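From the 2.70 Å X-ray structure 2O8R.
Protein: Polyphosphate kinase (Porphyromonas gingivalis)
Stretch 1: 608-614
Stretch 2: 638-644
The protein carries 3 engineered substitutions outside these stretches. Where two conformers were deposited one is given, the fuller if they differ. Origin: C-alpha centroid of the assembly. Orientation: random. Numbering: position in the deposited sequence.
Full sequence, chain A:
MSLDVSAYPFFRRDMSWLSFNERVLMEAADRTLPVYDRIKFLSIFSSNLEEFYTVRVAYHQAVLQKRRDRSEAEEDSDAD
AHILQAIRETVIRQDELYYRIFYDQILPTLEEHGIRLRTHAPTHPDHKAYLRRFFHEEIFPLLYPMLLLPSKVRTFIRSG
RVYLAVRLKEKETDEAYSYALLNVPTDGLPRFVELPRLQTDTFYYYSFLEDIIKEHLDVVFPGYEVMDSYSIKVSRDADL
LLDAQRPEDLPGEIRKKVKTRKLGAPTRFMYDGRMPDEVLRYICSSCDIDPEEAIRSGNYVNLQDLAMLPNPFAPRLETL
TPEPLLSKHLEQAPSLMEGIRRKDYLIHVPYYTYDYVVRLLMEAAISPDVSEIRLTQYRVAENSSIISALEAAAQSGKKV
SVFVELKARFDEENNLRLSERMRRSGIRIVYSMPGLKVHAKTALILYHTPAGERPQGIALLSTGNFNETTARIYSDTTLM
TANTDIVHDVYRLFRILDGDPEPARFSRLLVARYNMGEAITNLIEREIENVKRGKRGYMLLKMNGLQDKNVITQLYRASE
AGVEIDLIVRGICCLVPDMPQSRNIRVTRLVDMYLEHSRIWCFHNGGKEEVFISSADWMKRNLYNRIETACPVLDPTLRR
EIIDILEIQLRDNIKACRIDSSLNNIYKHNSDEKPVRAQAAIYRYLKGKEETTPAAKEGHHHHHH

Stretch 1 (608-614) KEEVFIS
Stretch 2, residues 638-644: LRREIID

Val611 lies at the centre of the contact between the two stretches, where a β-strand, residues 610-614, rests against one side of an α-helix. Its CA-to-CB bond points toward the helix, and its t rotamer (chi1 179°) sends both methyl groups into the interface. CG1 of Val611 lies 3.8 Å from CG2 of Ile642, while CG2 of Val611 lies 4.1 Å from CD1 of Ile643 and 3.7 Å from CG of Arg639. The valine thus meets three helical side chains at van der Waals distance, and 87 Å² of its surface is covered by the helix, the largest covered area of any residue in the two stretches.

Ile642 and Ile643 both direct CA-to-CB toward the strand and adopt the extended m,t rotamer (chi1/chi2 -73°/168° and -55°/-180°). Ile642 also reaches the next interface position of the strand: its CD1 is 4.2 Å from CD1 of Ile613. The CA-to-CB bond of Ile613 points sideways, but its m,t side chain (-89°/170°) brings the terminal methyl nearer the helix. Between Val611 and Ile613, the CA-to-CB bond of Phe612 (chi1 -66°, chi2 -93°) points away and the residue makes no contact with this helical segment, as expected from the alternation of side chains along a strand.

The backbones cross steeply. The N-to-C directions of strand and helix form an angle of 76°, and the axes approach to 8.9 Å, leaving room for a layer of side chains. Val611 and Arg639 mark the register, with their CA atoms 6.1 Å apart. Strand phi/psi values stay between -110°/127° and -126°/158°; those of the helix lie near -60°/-45°. The helix begins before Leu638 and continues beyond Asp644. Within it, Ile642 N donates to Leu638 O at 3.2 Å and Asp644 N to Arg640 O at 2.9 Å, whereas the bond from Ile643 N to Arg639 O is weak at 3.3 Å.

Arg639 carries the contact from apolar to polar. Its CA-to-CB bond points toward the strand, and with chi1 to chi4 at -96°, -161°, -33° and -88° its aliphatic portion packs on Val611, while CD comes within 4.2 Å of Glu610 CA. NE then approaches Glu609 O at 3.4 Å, but the angle is too poor for a hydrogen bond; NH1 is satisfied elsewhere in the structure.

At the outer edge, Glu609 precedes the strand with phi/psi -64°/144°, and its CA-to-CB bond points toward the helix. Its chi1 of -27° and chi2 of -136° lie between rotamer wells. The CA-to-CB bond of Arg640 points away from the strand, but its t,p,p chain (169°, 50°, 38°; chi4 -157°) brings its end nearer. A salt bridge results, with Glu609 OE1 3.5 Å from Arg640 NH2 and near the guanidinium plane. The same guanidinium makes a long salt bridge along the helix, Arg640 NH1 to Asp644 OD1 at 3.9 Å. With no hydrogen bond between the stretches, the 339 Å² interface rests on apolar packing, including the aliphatic part of Arg639, and on the Glu609-Arg640 salt bridge.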

# COMPACT_ATOMS: atom_id res chain seq x y z
N LYS A 608 -12.29 -25.86 41.57
CA LYS A 608 -12.11 -26.56 40.31
C LYS A 608 -12.29 -25.52 39.20
O LYS A 608 -13.28 -25.55 38.46
CB LYS A 608 -13.16 -27.68 40.16
CG LYS A 608 -13.30 -28.60 41.37
CD LYS A 608 -14.63 -29.35 41.34
CE LYS A 608 -15.10 -29.77 42.73
NZ LYS A 608 -14.46 -31.02 43.22
N GLU A 609 -11.31 -24.62 39.08
CA GLU A 609 -11.41 -23.43 38.24
C GLU A 609 -11.55 -23.76 36.76
O GLU A 609 -10.95 -24.72 36.28
CB GLU A 609 -10.22 -22.50 38.48
CG GLU A 609 -9.59 -22.62 39.87
CD GLU A 609 -9.28 -21.27 40.52
OE1 GLU A 609 -8.24 -21.17 41.20
OE2 GLU A 609 -10.07 -20.32 40.36
N GLU A 610 -12.34 -22.97 36.04
CA GLU A 610 -12.49 -23.13 34.59
C GLU A 610 -12.13 -21.84 33.90
O GLU A 610 -12.61 -20.77 34.26
CB GLU A 610 -13.91 -23.57 34.23
CG GLU A 610 -14.25 -24.96 34.77
CD GLU A 610 -15.64 -25.44 34.40
OE1 GLU A 610 -16.26 -24.88 33.48
OE2 GLU A 610 -16.11 -26.40 35.04
N VAL A 611 -11.25 -21.93 32.91
CA VAL A 611 -10.81 -20.75 32.20
C VAL A 611 -11.18 -20.81 30.72
O VAL A 611 -10.91 -21.81 30.05
CB VAL A 611 -9.31 -20.51 32.36
CG1 VAL A 611 -8.87 -19.28 31.58
CG2 VAL A 611 -8.97 -20.38 33.83
N PHE A 612 -11.82 -19.75 30.23
CA PHE A 612 -12.14 -19.67 28.81
C PHE A 612 -11.39 -18.55 28.11
O PHE A 612 -11.14 -17.49 28.68
CB PHE A 612 -13.63 -19.49 28.60
CG PHE A 612 -14.44 -20.67 29.03
CD1 PHE A 612 -14.78 -21.66 28.11
CD2 PHE A 612 -14.88 -20.79 30.34
CE1 PHE A 612 -15.53 -22.75 28.50
CE2 PHE A 612 -15.62 -21.87 30.74
CZ PHE A 612 -15.96 -22.85 29.82
N ILE A 613 -11.03 -18.83 26.86
CA ILE A 613 -10.43 -17.87 25.95
C ILE A 613 -11.48 -17.56 24.89
O ILE A 613 -12.03 -18.49 24.29
CB ILE A 613 -9.15 -18.49 25.32
CG1 ILE A 613 -7.94 -18.19 26.20
CG2 ILE A 613 -8.87 -17.99 23.90
CD1 ILE A 613 -6.73 -18.96 25.77
N SER A 614 -11.78 -16.27 24.66
CA SER A 614 -12.82 -15.94 23.68
C SER A 614 -12.48 -14.98 22.56
O SER A 614 -11.55 -14.18 22.64
CB SER A 614 -14.09 -15.45 24.37
OG SER A 614 -15.16 -15.44 23.44
N LEU A 638 -1.55 -24.65 32.01
CA LEU A 638 -1.97 -23.55 31.16
C LEU A 638 -2.99 -22.65 31.86
O LEU A 638 -2.77 -21.43 31.95
CB LEU A 638 -2.51 -24.05 29.82
CG LEU A 638 -1.51 -24.61 28.81
CD1 LEU A 638 -2.09 -24.49 27.42
CD2 LEU A 638 -0.19 -23.86 28.88
N ARG A 639 -4.07 -23.25 32.37
CA ARG A 639 -5.05 -22.52 33.20
C ARG A 639 -4.43 -21.73 34.35
O ARG A 639 -4.90 -20.64 34.69
CB ARG A 639 -6.08 -23.48 33.80
CG ARG A 639 -7.36 -23.63 33.03
CD ARG A 639 -8.47 -24.21 33.90
NE ARG A 639 -7.94 -25.16 34.87
CZ ARG A 639 -7.77 -26.46 34.65
NH1 ARG A 639 -8.10 -27.00 33.49
NH2 ARG A 639 -7.26 -27.22 35.61
N ARG A 640 -3.39 -22.31 34.95
CA ARG A 640 -2.71 -21.69 36.08
C ARG A 640 -1.97 -20.45 35.62
O ARG A 640 -1.95 -19.43 36.31
CB ARG A 640 -1.77 -22.72 36.75
CG ARG A 640 -0.78 -22.19 37.81
CD ARG A 640 -1.42 -21.30 38.89
NE ARG A 640 -2.75 -21.74 39.30
CZ ARG A 640 -3.66 -20.95 39.86
NH1 ARG A 640 -3.39 -19.66 40.09
NH2 ARG A 640 -4.85 -21.45 40.19
N GLU A 641 -1.38 -20.53 34.43
CA GLU A 641 -0.60 -19.43 33.88
C GLU A 641 -1.49 -18.22 33.61
O GLU A 641 -1.13 -17.10 33.97
CB GLU A 641 0.12 -19.87 32.61
CG GLU A 641 1.10 -18.85 32.03
CD GLU A 641 1.77 -19.39 30.77
OE1 GLU A 641 1.06 -19.83 29.85
OE2 GLU A 641 3.01 -19.38 30.71
N ILE A 642 -2.66 -18.45 33.01
CA ILE A 642 -3.58 -17.37 32.64
C ILE A 642 -4.01 -16.61 33.88
O ILE A 642 -4.01 -15.37 33.91
CB ILE A 642 -4.81 -17.93 31.91
CG1 ILE A 642 -4.42 -18.34 30.49
CG2 ILE A 642 -5.92 -16.90 31.83
CD1 ILE A 642 -5.48 -19.16 29.79
N ILE A 643 -4.33 -17.36 34.93
CA ILE A 643 -4.70 -16.76 36.20
C ILE A 643 -3.52 -16.00 36.79
O ILE A 643 -3.70 -14.88 37.28
CB ILE A 643 -5.24 -17.82 37.17
CG1 ILE A 643 -6.41 -18.54 36.49
CG2 ILE A 643 -5.74 -17.17 38.43
CD1 ILE A 643 -7.05 -19.59 37.31
N ASP A 644 -2.32 -16.57 36.71
CA ASP A 644 -1.14 -15.86 37.18
C ASP A 644 -1.09 -14.49 36.52
O ASP A 644 -0.99 -13.46 37.21
CB ASP A 644 0.13 -16.64 36.83
CG ASP A 644 0.41 -17.78 37.78
OD1 ASP A 644 -0.12 -17.78 38.92
OD2 ASP A 644 1.17 -18.68 37.40